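Long-range contacts in N-acetyl-beta-D glucosaminidase (Rhizomucor miehei CAU432, PDB 4ZM6), which probably combines the glycoside hydrolase family 3 beta-N-acetylhexosaminidase reaction with acetyl-CoA-dependent glucosamine N-acetylation in a single multidomain chain: residues S150-D154 against L523-I527; Y368-T373 against Y499-A505; Q749-V753 against A765-N770; R762-S766 against G801-E806. All blocks are in the same frame, centred on the assembly; numbering follows the deposited sequence.

Contact 1: residues S150-D154 against L523-I527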
loop_
_atom_site.group_PDB
_atom_site.type_symbol
_atom_site.label_atom_id
_atom_site.label_comp_id
_atom_site.label_asym_id
_atom_site.label_seq_id
_atom_site.Cartn_x
_atom_site.Cartn_y
_atom_site.Cartn_z
ATOM N N SER A 150 -19.622 -12.381 -4.621
ATOM C CA SER A 150 -18.479 -11.515 -4.346
ATOM C C SER A 150 -18.652 -10.838 -2.990
ATOM O O SER A 150 -19.768 -10.522 -2.593
ATOM C CB SER A 150 -18.321 -10.458 -5.441
ATOM O OG SER A 150 -17.389 -9.458 -5.058
ATOM N N TYR A 151 -17.543 -10.605 -2.292
ATOM C CA TYR A 151 -17.589 -9.977 -0.969
ATOM C C TYR A 151 -18.069 -8.526 -1.051
ATOM O O TYR A 151 -18.615 -7.995 -0.076
ATOM C CB TYR A 151 -16.218 -10.015 -0.288
ATOM C CG TYR A 151 -15.664 -11.403 -0.027
ATOM C CD1 TYR A 151 -16.162 -12.195 1.008
ATOM C CD2 TYR A 151 -14.626 -11.915 -0.803
ATOM C CE1 TYR A 151 -15.646 -13.459 1.255
ATOM C CE2 TYR A 151 -14.103 -13.178 -0.568
ATOM C CZ TYR A 151 -14.614 -13.947 0.463
ATOM O OH TYR A 151 -14.094 -15.203 0.693
ATOM N N GLY A 152 -17.848 -7.885 -2.201
ATOM C CA GLY A 152 -18.322 -6.522 -2.409
ATOM C C GLY A 152 -17.615 -5.751 -3.510
ATOM O O GLY A 152 -16.938 -6.322 -4.363
ATOM N N GLN A 153 -17.759 -4.431 -3.440
ATOM C CA GLN A 153 -17.351 -3.494 -4.486
ATOM C C GLN A 153 -15.890 -3.080 -4.396
ATOM O O GLN A 153 -15.261 -2.784 -5.410
ATOM C CB GLN A 153 -18.208 -2.244 -4.339
ATOM C CG GLN A 153 -18.197 -1.291 -5.507
ATOM C CD GLN A 153 -19.272 -0.238 -5.343
ATOM O OE1 GLN A 153 -19.258 0.531 -4.381
ATOM N NE2 GLN A 153 -20.231 -0.222 -6.257
ATOM N N ASP A 154 -15.375 -3.030 -3.173
ATOM C CA ASP A 154 -14.013 -2.589 -2.898
ATOM C C ASP A 154 -13.022 -3.757 -3.009
ATOM O O ASP A 154 -13.118 -4.715 -2.241
ATOM C CB ASP A 154 -13.966 -1.992 -1.487
ATOM C CG ASP A 154 -12.605 -1.446 -1.111
ATOM O OD1 ASP A 154 -11.702 -1.403 -1.966
ATOM O OD2 ASP A 154 -12.445 -1.055 0.059
ATOM N N LEU A 523 -23.434 -1.712 4.161
ATOM C CA LEU A 523 -23.491 -2.056 2.740
ATOM C C LEU A 523 -22.074 -2.203 2.195
ATOM O O LEU A 523 -21.291 -1.265 2.300
ATOM C CB LEU A 523 -24.206 -0.966 1.934
ATOM C CG LEU A 523 -25.714 -1.057 1.723
ATOM C CD1 LEU A 523 -26.224 0.197 1.028
ATOM C CD2 LEU A 523 -26.058 -2.287 0.900
ATOM N N PRO A 524 -21.740 -3.373 1.612
ATOM C CA PRO A 524 -20.459 -3.541 0.931
ATOM C C PRO A 524 -20.526 -3.132 -0.542
ATOM O O PRO A 524 -19.714 -3.580 -1.349
ATOM C CB PRO A 524 -20.192 -5.040 1.079
ATOM C CG PRO A 524 -21.543 -5.658 1.120
ATOM C CD PRO A 524 -22.508 -4.631 1.641
ATOM N N ILE A 525 -21.450 -2.230 -0.858
ATOM C CA ILE A 525 -21.892 -1.982 -2.222
ATOM C C ILE A 525 -22.454 -0.562 -2.301
ATOM O O ILE A 525 -22.887 -0.003 -1.287
ATOM C CB ILE A 525 -22.986 -3.019 -2.595
ATOM C CG1 ILE A 525 -22.560 -3.847 -3.792
ATOM C CG2 ILE A 525 -24.356 -2.388 -2.859
ATOM C CD1 ILE A 525 -21.378 -4.749 -3.533
ATOM N N SER A 526 -22.447 0.017 -3.497
ATOM C CA SER A 526 -23.183 1.256 -3.758
ATOM C C SER A 526 -24.473 0.897 -4.467
ATOM O O SER A 526 -24.465 0.091 -5.402
ATOM C CB SER A 526 -22.376 2.221 -4.630
ATOM O OG SER A 526 -21.784 3.248 -3.853
ATOM N N ILE A 527 -25.581 1.481 -4.022
ATOM C CA ILE A 527 -26.840 1.328 -4.728
ATOM C C ILE A 527 -27.049 2.598 -5.537
ATOM O O ILE A 527 -27.139 3.674 -4.960
ATOM C CB ILE A 527 -28.012 1.085 -3.770
ATOM C CG1 ILE A 527 -27.756 -0.192 -2.964
ATOM C CG2 ILE A 527 -29.314 0.953 -4.550
ATOM C CD1 ILE A 527 -28.777 -0.454 -1.879
#
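Gly-152 and Gln-153 lie against Pro-524 and Ile-525, two irregular pieces of chain running roughly the same way, 29° apart. The amide N of Gln-153 donates to the carbonyl O of Pro-524 (3.0 Å, N-H...O 156°), the donor lying nearly in line with C=O. Packing is close around this bond. The CA of Gly-152 rests 3.7 Å from Ile-525 CD1, and the ring atom CB of Pro-524 meets the carbonyl O of Tyr-151 at 3.5 Å. Gly-152 adopts backbone angles that call for glycine, and its bare CA lets the Pro-524 carbonyl come near. An ST turn steadies this corner: Ser-150 OG accepts from Gly-152 N (3.3 Å) and is also bonded to Asp-136 O.

Toward solvent the contact becomes looser. Gln-153 is extended, with CG anti to the backbone N (chi1 -165°), which carries the amide along to the exposed Ser-526. There OE1 of Gln-153 lies 3.3 Å from the backbone N of Ser-526, and the rest of the amide runs beside this residue. The bond between Gln-153 N and Pro-524 O, by contrast, joins backbone atoms.

The 150-154 loop belongs to the TIM-barrel-type glycoside hydrolase domain and leads into helix 155-171, where Asp-154 is the N-cap and Tyr-151 reaches Gln-165. The other loop, having left helix 503-513, packs Pro-524 and Ile-525 on helix 99-105, whereas Leu-523 and Ile-527 touch Val-375 of strand 373-377.

Contact 2: residues Y368-T373 against Y499-A505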
loop_
_atom_site.group_PDB
_atom_site.type_symbol
_atom_site.label_atom_id
_atom_site.label_comp_id
_atom_site.label_asym_id
_atom_site.label_seq_id
_atom_site.Cartn_x
_atom_site.Cartn_y
_atom_site.Cartn_z
ATOM N N TYR A 368 -25.369 -14.506 11.665
ATOM C CA TYR A 368 -26.464 -13.968 10.850
ATOM C C TYR A 368 -27.179 -12.781 11.492
ATOM O O TYR A 368 -27.729 -11.955 10.778
ATOM C CB TYR A 368 -27.464 -15.059 10.451
ATOM C CG TYR A 368 -27.040 -15.850 9.227
ATOM C CD1 TYR A 368 -27.073 -15.277 7.957
ATOM C CD2 TYR A 368 -26.607 -17.169 9.332
ATOM C CE1 TYR A 368 -26.688 -15.994 6.835
ATOM C CE2 TYR A 368 -26.222 -17.892 8.214
ATOM C CZ TYR A 368 -26.264 -17.300 6.969
ATOM O OH TYR A 368 -25.884 -18.015 5.854
ATOM N N ASP A 369 -27.152 -12.677 12.821
ATOM C CA ASP A 369 -27.689 -11.492 13.514
ATOM C C ASP A 369 -26.910 -10.209 13.203
ATOM O O ASP A 369 -27.390 -9.101 13.473
ATOM C CB ASP A 369 -27.686 -11.701 15.032
ATOM C CG ASP A 369 -28.738 -12.688 15.497
ATOM O OD1 ASP A 369 -29.573 -13.129 14.679
ATOM O OD2 ASP A 369 -28.738 -13.021 16.697
ATOM N N ARG A 370 -25.704 -10.364 12.662
ATOM C CA ARG A 370 -24.841 -9.240 12.310
ATOM C C ARG A 370 -24.779 -9.004 10.789
ATOM O O ARG A 370 -23.952 -8.217 10.325
ATOM C CB ARG A 370 -23.422 -9.499 12.843
ATOM C CG ARG A 370 -23.340 -9.889 14.319
ATOM C CD ARG A 370 -21.974 -10.461 14.692
ATOM N NE ARG A 370 -20.863 -9.534 14.437
ATOM C CZ ARG A 370 -19.575 -9.882 14.360
ATOM N NH1 ARG A 370 -19.199 -11.153 14.493
ATOM N NH2 ARG A 370 -18.654 -8.950 14.125
ATOM N N VAL A 371 -25.636 -9.686 10.024
ATOM C CA VAL A 371 -25.570 -9.657 8.550
ATOM C C VAL A 371 -26.513 -8.648 7.871
ATOM O O VAL A 371 -26.040 -7.735 7.198
ATOM C CB VAL A 371 -25.776 -11.067 7.949
ATOM C CG1 VAL A 371 -26.054 -11.003 6.453
ATOM C CG2 VAL A 371 -24.553 -11.937 8.218
ATOM N N PRO A 372 -27.838 -8.804 8.023
ATOM C CA PRO A 372 -28.682 -7.928 7.214
ATOM C C PRO A 372 -28.534 -6.444 7.549
ATOM O O PRO A 372 -28.233 -6.085 8.690
ATOM C CB PRO A 372 -30.100 -8.415 7.522
ATOM C CG PRO A 372 -30.001 -9.024 8.869
ATOM C CD PRO A 372 -28.632 -9.631 8.947
ATOM N N THR A 373 -28.745 -5.610 6.534
ATOM C CA THR A 373 -28.589 -4.170 6.631
ATOM C C THR A 373 -29.928 -3.481 6.369
ATOM O O THR A 373 -30.635 -3.831 5.426
ATOM C CB THR A 373 -27.577 -3.655 5.585
ATOM O OG1 THR A 373 -26.415 -4.494 5.568
ATOM C CG2 THR A 373 -27.171 -2.226 5.884
ATOM N N TYR A 499 -28.651 -10.186 1.566
ATOM C CA TYR A 499 -27.500 -10.708 0.820
ATOM C C TYR A 499 -27.574 -12.203 0.459
ATOM O O TYR A 499 -26.644 -12.729 -0.159
ATOM C CB TYR A 499 -26.188 -10.421 1.578
ATOM C CG TYR A 499 -26.020 -8.980 2.014
ATOM C CD1 TYR A 499 -25.680 -7.990 1.095
ATOM C CD2 TYR A 499 -26.196 -8.605 3.343
ATOM C CE1 TYR A 499 -25.524 -6.670 1.484
ATOM C CE2 TYR A 499 -26.045 -7.286 3.742
ATOM C CZ TYR A 499 -25.707 -6.323 2.807
ATOM O OH TYR A 499 -25.547 -5.009 3.195
ATOM N N GLU A 500 -28.654 -12.886 0.843
ATOM C CA GLU A 500 -28.864 -14.292 0.476
ATOM C C GLU A 500 -30.226 -14.760 0.970
ATOM O O GLU A 500 -30.753 -14.225 1.948
ATOM C CB GLU A 500 -27.766 -15.202 1.040
ATOM C CG GLU A 500 -27.671 -15.222 2.557
ATOM C CD GLU A 500 -26.476 -16.020 3.041
ATOM O OE1 GLU A 500 -26.682 -17.115 3.611
ATOM O OE2 GLU A 500 -25.333 -15.556 2.833
ATOM N N TYR A 501 -30.782 -15.766 0.297
ATOM C CA TYR A 501 -32.132 -16.240 0.601
ATOM C C TYR A 501 -32.150 -17.516 1.438
ATOM O O TYR A 501 -33.138 -18.257 1.433
ATOM C CB TYR A 501 -32.959 -16.425 -0.683
ATOM C CG TYR A 501 -32.298 -17.243 -1.772
ATOM C CD1 TYR A 501 -31.819 -18.526 -1.527
ATOM C CD2 TYR A 501 -32.169 -16.737 -3.055
ATOM C CE1 TYR A 501 -31.219 -19.271 -2.530
ATOM C CE2 TYR A 501 -31.574 -17.473 -4.061
ATOM C CZ TYR A 501 -31.102 -18.739 -3.794
ATOM O OH TYR A 501 -30.507 -19.473 -4.789
ATOM N N THR A 502 -31.065 -17.759 2.167
ATOM C CA THR A 502 -30.985 -18.894 3.079
ATOM C C THR A 502 -31.959 -18.711 4.257
ATOM O O THR A 502 -32.286 -17.579 4.625
ATOM C CB THR A 502 -29.544 -19.069 3.608
ATOM O OG1 THR A 502 -29.115 -17.867 4.263
ATOM C CG2 THR A 502 -28.583 -19.392 2.460
ATOM N N PRO A 503 -32.437 -19.822 4.849
ATOM C CA PRO A 503 -33.347 -19.713 6.008
ATOM C C PRO A 503 -32.840 -18.845 7.180
ATOM O O PRO A 503 -33.610 -18.048 7.724
ATOM C CB PRO A 503 -33.549 -21.169 6.449
ATOM C CG PRO A 503 -33.224 -21.994 5.253
ATOM C CD PRO A 503 -32.254 -21.218 4.410
ATOM N N PRO A 504 -31.566 -18.999 7.578
ATOM C CA PRO A 504 -31.100 -18.117 8.654
ATOM C C PRO A 504 -30.965 -16.633 8.272
ATOM O O PRO A 504 -31.101 -15.765 9.139
ATOM C CB PRO A 504 -29.740 -18.712 9.041
ATOM C CG PRO A 504 -29.330 -19.555 7.890
ATOM C CD PRO A 504 -30.593 -20.061 7.273
ATOM N N ALA A 505 -30.701 -16.339 7.004
ATOM C CA ALA A 505 -30.666 -14.952 6.548
ATOM C C ALA A 505 -32.066 -14.336 6.608
ATOM O O ALA A 505 -32.224 -13.160 6.954
ATOM C CB ALA A 505 -30.096 -14.857 5.143
#
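Tyr-368 points its hydroxyl at Glu-500, OH donating to OE1 over 2.5 Å from 37° above the carboxylate plane. The same oxygen accepts Thr-502 OG1 on its anti lone pair (2.6 Å), so two hydroxyls grip OE1. Glu-500 CG lies between its backbone N and carbonyl carbon (chi1 61°), the extended chain carrying the carboxylate to Tyr-368. Pro-504 covers one face of the phenol ring in a CH-pi contact, its CB 3.9 Å from the ring centroid, and Ala-505 CB lies 4.0 Å from CE1 of Tyr-368. At the far end, Tyr-499 OH and Thr-373 OG1 share a 2.6 Å hydrogen bond, while the carbonyl O of Val-371 faces the edge of the Tyr-499 ring and Val-371 CG1 lies 3.9 Å from its CD2.

The two segments join parts of one alpha/beta domain, as expected of the second domain in family 3 hydrolases: a type I turn from Tyr-368 to Val-371 links helix 357-368 to strand 373-377, and Thr-502 is the N-cap of helix 503-513.

In the second shell, Ser-521 OG bonds both Thr-373 OG1 and the carbonyl of Val-371. Glu-500 OE2 takes the amide N-H of Gly-98, just ahead of helix 99-105.

Contact 3: residues Q749-V753 against A765-N770; sequences QDLIV and ASLILN
Asp-750 and Leu-769 open the pairing of these strands: the amide N of Leu-769 gives its hydrogen to the carbonyl O of Asp-750 (2.7 Å), in the carbonyl plane and on a lone pair. Further along, Ile-752 and Leu-767 form a hydrogen-bonded antiparallel pair, Ile-752 N donating to Leu-767 O (3.1 Å) and Leu-767 N to Ile-752 O (2.9 Å). The flanking pairs, Leu-751 with Ile-768 and Val-753 with Ser-766, are non-hydrogen-bonded. Leu-751 and Val-753 instead make backbone bonds with Ile-716 and Gly-714 beyond one side, while Ser-766 and Asn-770 bond to Gly-801 and Gly-796 beyond the other.

The buried carboxylate of Asp-750 is well provided for. OD2 meets Arg-779 in a salt bridge and Ser-775 OG in a hydrogen bond, and OD1 pairs with Arg-826. Although OD2 and the carbonyl O of Leu-769 are both acceptors, Arg-779 meets OD2 through NH1 and donates to Leu-769 O through NH2, which probably offsets their mutual repulsion. Ser-766 OG is bonded to Tyr-739 OH.

The side chains of Ile-752 and Leu-769 cross, CG1 to CD1 3.6 Å; Ile-752 CG1 and Leu-769 CG both lie opposite their carbonyl carbons (chi1 -54° and -71°), torsions that bring the two chains together. Leu-767 and Leu-769 pack on helix 811-825. The other face carries Leu-751 CD2 beside Ile-768 CG1 (4.1 Å), with Ser-766, under helices 721-731 and 736-745. This hairpin is consistent with the second and third strands of the GNAT fold, with the first two helices on one face and the third on the other.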
loop_
_atom_site.group_PDB
_atom_site.type_symbol
_atom_site.label_atom_id
_atom_site.label_comp_id
_atom_site.label_asym_id
_atom_site.label_seq_id
_atom_site.Cartn_x
_atom_site.Cartn_y
_atom_site.Cartn_z
ATOM N N GLN A 749 25.849 -7.767 34.697
ATOM C CA GLN A 749 25.707 -7.927 36.144
ATOM C C GLN A 749 24.430 -8.663 36.530
ATOM O O GLN A 749 24.296 -9.115 37.663
ATOM C CB GLN A 749 25.823 -6.577 36.880
ATOM C CG GLN A 749 24.542 -5.763 37.043
ATOM C CD GLN A 749 24.046 -5.175 35.745
ATOM O OE1 GLN A 749 24.473 -5.584 34.669
ATOM N NE2 GLN A 749 23.136 -4.210 35.837
ATOM N N ASP A 750 23.498 -8.782 35.588
ATOM C CA ASP A 750 22.253 -9.509 35.807
ATOM C C ASP A 750 22.329 -10.977 35.360
ATOM O O ASP A 750 21.452 -11.773 35.694
ATOM C CB ASP A 750 21.106 -8.797 35.079
ATOM C CG ASP A 750 20.685 -7.498 35.764
ATOM O OD1 ASP A 750 21.003 -7.319 36.962
ATOM O OD2 ASP A 750 20.030 -6.654 35.102
ATOM N N LEU A 751 23.365 -11.345 34.616
ATOM C CA LEU A 751 23.485 -12.707 34.116
ATOM C C LEU A 751 24.317 -13.532 35.085
ATOM O O LEU A 751 25.548 -13.481 35.071
ATOM C CB LEU A 751 24.105 -12.719 32.718
ATOM C CG LEU A 751 23.509 -11.706 31.736
ATOM C CD1 LEU A 751 24.109 -11.902 30.353
ATOM C CD2 LEU A 751 21.993 -11.803 31.687
ATOM N N ILE A 752 23.621 -14.277 35.938
ATOM C CA ILE A 752 24.245 -15.118 36.948
ATOM C C ILE A 752 24.322 -16.552 36.453
ATOM O O ILE A 752 23.395 -17.054 35.832
ATOM C CB ILE A 752 23.435 -15.103 38.258
ATOM C CG1 ILE A 752 23.223 -13.665 38.736
ATOM C CG2 ILE A 752 24.126 -15.930 39.335
ATOM C CD1 ILE A 752 24.505 -12.865 38.872
ATOM N N VAL A 753 25.438 -17.202 36.750
ATOM C CA VAL A 753 25.630 -18.596 36.415
ATOM C C VAL A 753 26.116 -19.339 37.643
ATOM O O VAL A 753 26.751 -18.749 38.518
ATOM C CB VAL A 753 26.664 -18.786 35.287
ATOM C CG1 VAL A 753 26.102 -18.298 33.962
ATOM C CG2 VAL A 753 27.973 -18.076 35.612
ATOM N N ALA A 765 24.356 -24.104 35.456
ATOM C CA ALA A 765 23.044 -23.513 35.649
ATOM C C ALA A 765 23.154 -22.028 35.348
ATOM O O ALA A 765 24.266 -21.503 35.211
ATOM C CB ALA A 765 22.556 -23.735 37.073
ATOM N N SER A 766 22.014 -21.351 35.238
ATOM C CA SER A 766 22.017 -19.913 35.006
ATOM C C SER A 766 20.658 -19.301 35.275
ATOM O O SER A 766 19.656 -20.004 35.284
ATOM C CB SER A 766 22.432 -19.601 33.563
ATOM O OG SER A 766 21.302 -19.507 32.720
ATOM N N LEU A 767 20.637 -17.987 35.493
ATOM C CA LEU A 767 19.387 -17.223 35.519
ATOM C C LEU A 767 19.639 -15.754 35.240
ATOM O O LEU A 767 20.782 -15.307 35.237
ATOM C CB LEU A 767 18.648 -17.398 36.851
ATOM C CG LEU A 767 19.303 -16.849 38.121
ATOM C CD1 LEU A 767 19.202 -15.333 38.212
ATOM C CD2 LEU A 767 18.664 -17.481 39.348
ATOM N N ILE A 768 18.553 -15.014 35.020
ATOM C CA ILE A 768 18.606 -13.599 34.665
ATOM C C ILE A 768 17.991 -12.760 35.766
ATOM O O ILE A 768 16.784 -12.817 35.987
ATOM C CB ILE A 768 17.832 -13.312 33.358
ATOM C CG1 ILE A 768 18.523 -13.981 32.168
ATOM C CG2 ILE A 768 17.728 -11.809 33.108
ATOM C CD1 ILE A 768 17.660 -14.036 30.927
ATOM N N LEU A 769 18.826 -11.973 36.440
ATOM C CA LEU A 769 18.355 -11.006 37.423
ATOM C C LEU A 769 17.826 -9.760 36.735
ATOM O O LEU A 769 18.079 -9.520 35.550
ATOM C CB LEU A 769 19.482 -10.577 38.366
ATOM C CG LEU A 769 20.008 -11.578 39.389
ATOM C CD1 LEU A 769 21.237 -11.007 40.079
ATOM C CD2 LEU A 769 18.931 -11.917 40.405
ATOM N N ASN A 770 17.085 -8.974 37.506
ATOM C CA ASN A 770 16.744 -7.616 37.131
ATOM C C ASN A 770 16.504 -6.815 38.402
ATOM O O ASN A 770 16.059 -7.370 39.411
ATOM C CB ASN A 770 15.507 -7.595 36.226
ATOM C CG ASN A 770 14.213 -7.781 36.994
ATOM O OD1 ASN A 770 13.682 -8.884 37.064
ATOM N ND2 ASN A 770 13.706 -6.701 37.582
#

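Contact 4: residues R762-S766 against G801-E806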
loop_
_atom_site.group_PDB
_atom_site.type_symbol
_atom_site.label_atom_id
_atom_site.label_comp_id
_atom_site.label_asym_id
_atom_site.label_seq_id
_atom_site.Cartn_x
_atom_site.Cartn_y
_atom_site.Cartn_z
ATOM N N ARG A 762 32.968 -25.337 34.569
ATOM C CA ARG A 762 31.993 -25.302 33.484
ATOM C C ARG A 762 30.665 -24.782 34.034
ATOM O O ARG A 762 30.359 -24.967 35.216
ATOM C CB ARG A 762 31.826 -26.690 32.840
ATOM C CG ARG A 762 31.007 -27.672 33.666
ATOM C CD ARG A 762 31.207 -29.122 33.243
ATOM N NE ARG A 762 30.570 -30.041 34.193
ATOM C CZ ARG A 762 31.117 -30.484 35.330
ATOM N NH1 ARG A 762 32.345 -30.115 35.701
ATOM N NH2 ARG A 762 30.426 -31.309 36.112
ATOM N N VAL A 763 29.896 -24.114 33.179
ATOM C CA VAL A 763 28.589 -23.585 33.567
ATOM C C VAL A 763 27.584 -24.733 33.667
ATOM O O VAL A 763 27.430 -25.518 32.731
ATOM C CB VAL A 763 28.079 -22.539 32.556
ATOM C CG1 VAL A 763 26.673 -22.073 32.925
ATOM C CG2 VAL A 763 29.038 -21.356 32.483
ATOM N N ILE A 764 26.913 -24.825 34.808
ATOM C CA ILE A 764 25.954 -25.907 35.066
ATOM C C ILE A 764 24.528 -25.413 35.323
ATOM O O ILE A 764 23.601 -26.213 35.400
ATOM C CB ILE A 764 26.411 -26.800 36.248
ATOM C CG1 ILE A 764 26.509 -25.999 37.552
ATOM C CG2 ILE A 764 27.738 -27.475 35.915
ATOM C CD1 ILE A 764 27.167 -26.754 38.688
ATOM N N ALA A 765 24.356 -24.104 35.456
ATOM C CA ALA A 765 23.044 -23.513 35.649
ATOM C C ALA A 765 23.154 -22.028 35.348
ATOM O O ALA A 765 24.266 -21.503 35.211
ATOM C CB ALA A 765 22.556 -23.735 37.073
ATOM N N SER A 766 22.014 -21.351 35.238
ATOM C CA SER A 766 22.017 -19.913 35.006
ATOM C C SER A 766 20.658 -19.301 35.275
ATOM O O SER A 766 19.656 -20.004 35.284
ATOM C CB SER A 766 22.432 -19.601 33.563
ATOM O OG SER A 766 21.302 -19.507 32.720
ATOM N N GLY A 801 17.325 -22.094 35.039
ATOM C CA GLY A 801 17.519 -23.413 34.453
ATOM C C GLY A 801 18.815 -24.076 34.877
ATOM O O GLY A 801 19.861 -23.431 34.968
ATOM N N VAL A 802 18.731 -25.377 35.134
ATOM C CA VAL A 802 19.887 -26.204 35.444
ATOM C C VAL A 802 20.126 -27.127 34.260
ATOM O O VAL A 802 19.193 -27.443 33.532
ATOM C CB VAL A 802 19.613 -27.047 36.697
ATOM C CG1 VAL A 802 20.865 -27.798 37.134
ATOM C CG2 VAL A 802 19.073 -26.159 37.813
ATOM N N ALA A 803 21.369 -27.551 34.062
ATOM C CA ALA A 803 21.703 -28.492 32.989
ATOM C C ALA A 803 21.039 -29.827 33.264
ATOM O O ALA A 803 20.798 -30.166 34.421
ATOM C CB ALA A 803 23.209 -28.675 32.883
ATOM N N GLN A 804 20.740 -30.577 32.203
ATOM C CA GLN A 804 20.132 -31.911 32.359
ATOM C C GLN A 804 20.998 -32.836 33.218
ATOM O O GLN A 804 20.524 -33.416 34.199
ATOM C CB GLN A 804 19.772 -32.606 31.021
ATOM C CG GLN A 804 20.432 -32.130 29.730
ATOM C CD GLN A 804 19.488 -31.299 28.869
ATOM O OE1 GLN A 804 18.798 -30.404 29.363
ATOM N NE2 GLN A 804 19.447 -31.601 27.572
ATOM N N GLU A 805 22.268 -32.945 32.839
ATOM C CA GLU A 805 23.257 -33.735 33.571
ATOM C C GLU A 805 23.250 -33.494 35.093
ATOM O O GLU A 805 23.406 -34.435 35.875
ATOM C CB GLU A 805 24.650 -33.411 33.023
ATOM C CG GLU A 805 25.775 -34.288 33.555
ATOM C CD GLU A 805 25.820 -35.663 32.911
ATOM O OE1 GLU A 805 25.027 -35.930 31.980
ATOM O OE2 GLU A 805 26.664 -36.476 33.341
ATOM N N GLU A 806 23.056 -32.237 35.495
ATOM C CA GLU A 806 23.291 -31.796 36.872
ATOM C C GLU A 806 22.026 -31.716 37.728
ATOM O O GLU A 806 22.044 -31.140 38.825
ATOM C CB GLU A 806 23.973 -30.424 36.854
ATOM C CG GLU A 806 25.154 -30.320 35.897
ATOM C CD GLU A 806 26.315 -31.228 36.268
ATOM O OE1 GLU A 806 26.448 -31.582 37.461
ATOM O OE2 GLU A 806 27.104 -31.579 35.361
#
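Ile-764 offers its carbonyl O to the amide N of Ala-803 (2.9 Å), a bond whose donor is tilted 32° from the carbonyl plane. Carbon atoms close in on that oxygen too: Ala-803 CB at 3.5 Å and Val-802 CG1 at 3.6 Å. Beyond it, Ser-766 and Gly-801 form a hydrogen-bonded pair, with Ser-766 N donating to Gly-801 O (3.0 Å) and Gly-801 N to Ser-766 O (3.1 Å). The non-hydrogen-bonded pair of Ala-765 and Val-802 lies between.

This is the antiparallel junction of strands 763-771 and 794-802, within the sheet. On its other side, Ile-764 and Ala-765 both face Ala-754 in a classic beta bulge. The segment ending at Glu-806 runs into Arg-Gly-Arg-Gly-Ile-Gly, which resembles the Arg/Gln-x-x-Gly-x-Gly motif that in active GNAT domains cradles the acetyl-CoA pyrophosphate; the bound acetyl-CoA, however, lies in the other acetyltransferase region.

In the loop after Val-802, Glu-806 CG, anti to its carbonyl carbon (chi1 -47°), rests on Ile-764 CB (3.8 Å), and a bend at chi2 directs the carboxylate. Glu-806 OE2 receives a weak, long salt-bridging bond from Arg-762 NH2 (3.4 Å) at the guanidinium edge, guanidinium and carboxylate planes 60° apart. The other oxygen, OE1, pairs with Arg-809.

Contacts 1 and 2 lie on one side of the chain's centre and contacts 3 and 4 on the opposite side, the two groups' centres some 60 Å apart. Within the first group Tyr-499 of contact 2 packs on Leu-523 and Pro-524 of contact 1, and both lean on helix 99-105. Their irregular chains differ in chemistry: contact 1 has a backbone bond and a partly solvent-exposed side, contact 2 buried hydroxyl and carboxylate bonds. Contacts 3 and 4 share strand 763-771, and its Ala-765 and Ser-766, pairing it with successive neighbours. Backbone bonds dominate both, but contact 3 lies in the sheet's core, whereas contact 4 ends in an exposed, weak ion pair.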